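Local structure of nucleoside diphosphate kinase (Pyrobaculum aerophilum, 1XQI) at the interface of chains A and B. The protein catalyses transfer of the gamma-phosphate of ATP to nucleoside diphosphates by a ping-pong mechanism through a phosphohistidine intermediate, with magnesium as cofactor. Coordinates in Å, arbitrary orientation; residue numbers count along the deposited sequence, not the author numbering. Chains: chain A/B, Nucleoside diphosphate kinase.

The interface of chains A and B. Residues chain A 33, 36-37, 40; chain B 30, 33-34, 37.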
loop_
_atom_site.group_PDB
_atom_site.type_symbol
_atom_site.label_atom_id
_atom_site.label_comp_id
_atom_site.label_asym_id
_atom_site.label_seq_id
_atom_site.Cartn_x
_atom_site.Cartn_y
_atom_site.Cartn_z
ATOM N N ASP A 33 -4.004 -0.086 -7.332
ATOM C CA ASP A 33 -3.318 -1.226 -7.867
ATOM C C ASP A 33 -2.908 -0.941 -9.314
ATOM O O ASP A 33 -1.823 -1.271 -9.726
ATOM C CB ASP A 33 -4.145 -2.505 -7.689
ATOM C CG ASP A 33 -5.328 -2.614 -8.677
ATOM O OD1 ASP A 33 -5.187 -3.386 -9.654
ATOM O OD2 ASP A 33 -6.384 -1.949 -8.499
ATOM N N ILE A 36 0.266 1.270 -9.074
ATOM C CA ILE A 36 1.357 0.458 -8.612
ATOM C C ILE A 36 1.817 -0.451 -9.750
ATOM O O ILE A 36 3.027 -0.578 -9.982
ATOM C CB ILE A 36 0.975 -0.334 -7.379
ATOM C CG1 ILE A 36 0.818 0.642 -6.210
ATOM C CG2 ILE A 36 2.063 -1.397 -7.031
ATOM C CD1 ILE A 36 0.460 -0.035 -4.905
ATOM N N SER A 37 0.891 -1.037 -10.512
ATOM C CA SER A 37 1.328 -1.890 -11.616
ATOM C C SER A 37 2.259 -1.198 -12.670
ATOM O O SER A 37 3.222 -1.792 -13.155
ATOM C CB SER A 37 0.143 -2.594 -12.267
ATOM O OG SER A 37 0.501 -3.018 -13.567
ATOM N N LYS A 40 5.869 -0.965 -11.068
ATOM C CA LYS A 40 6.448 -2.299 -10.987
ATOM C C LYS A 40 6.895 -2.742 -12.382
ATOM O O LYS A 40 7.988 -3.289 -12.550
ATOM C CB LYS A 40 5.426 -3.306 -10.444
ATOM C CG LYS A 40 5.814 -4.770 -10.739
ATOM C CD LYS A 40 4.777 -5.765 -10.290
ATOM C CE LYS A 40 3.759 -6.091 -11.366
ATOM N NZ LYS A 40 2.681 -6.991 -10.768
ATOM N N GLY B 30 6.559 -8.799 -6.463
ATOM C CA GLY B 30 5.706 -7.808 -7.089
ATOM C C GLY B 30 4.213 -8.113 -7.067
ATOM O O GLY B 30 3.463 -7.622 -7.906
ATOM N N ASP B 33 0.154 -5.453 -6.153
ATOM C CA ASP B 33 -0.923 -4.869 -6.924
ATOM C C ASP B 33 -1.871 -5.966 -7.474
ATOM O O ASP B 33 -3.089 -5.777 -7.566
ATOM C CB ASP B 33 -0.370 -3.956 -8.021
ATOM C CG ASP B 33 0.019 -4.721 -9.257
ATOM O OD1 ASP B 33 1.177 -5.240 -9.369
ATOM O OD2 ASP B 33 -0.890 -4.839 -10.111
ATOM N N GLU B 34 -1.315 -7.123 -7.811
ATOM C CA GLU B 34 -2.123 -8.233 -8.357
ATOM C C GLU B 34 -3.088 -8.743 -7.310
ATOM O O GLU B 34 -4.277 -8.964 -7.594
ATOM C CB GLU B 34 -1.249 -9.354 -8.917
ATOM C CG GLU B 34 -1.272 -9.385 -10.424
ATOM C CD GLU B 34 0.097 -9.542 -11.018
ATOM O OE1 GLU B 34 0.965 -10.141 -10.334
ATOM O OE2 GLU B 34 0.320 -9.066 -12.164
ATOM N N SER B 37 -5.771 -6.069 -6.542
ATOM C CA SER B 37 -6.772 -5.992 -7.629
ATOM C C SER B 37 -7.908 -7.015 -7.401
ATOM O O SER B 37 -9.076 -6.783 -7.717
ATOM C CB SER B 37 -6.094 -6.208 -8.991
ATOM O OG SER B 37 -7.074 -6.514 -9.975
HETATM O O HOH W 1 -3.172 -4.347 -11.003
#
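A:Lys40 and B:Asp33 carry the ionic part of this helix-to-helix contact, in which helix 32-42 of each chain packs on its two-fold mate; both residues are engineered. The lysine leaves its helix with CG anti to the backbone N (chi1 162°), then bends at chi3 (91°), which sets its terminal amine NZ between B:Asp33 and the B:Gly30 carbonyl. There it crosses the aspartate at about a right angle, and NZ lies 2.7 Å from B:Asp33 OD1, a salt bridge made through the syn lone pair of that oxygen. NZ also donates to B:Gly30 O at 3.0 Å, somewhat tilted from the carbonyl plane, while B:Glu34 OE2 is a weak third partner at 3.4 Å. Packing is tight beside this pair, where B:Asp33 slides antiparallel past A:Ile36, whose methyl CG2 rests 3.7 Å from B:Asp33 CB, and A:Ser37 CB abuts the carboxylate. The patch exemplifies an ionic pair set next to carbon packing, with water joining the surfaces farther out. Its centre is about 17 Å from the active-site A:His172, and it may serve subunit assembly if this dimer is the biological one. Beyond B:Asp33 OD2 the contact is looser. Engineered A:Asp33 lies beside B:Ser37 CB, its OD1 4.6 Å from B:Asp33 OD2; if both are charged, the water between them may soften their repulsion. That water stands 2.6 Å from A:Asp33 OD1 and 2.5 Å from B:Asp33 OD2.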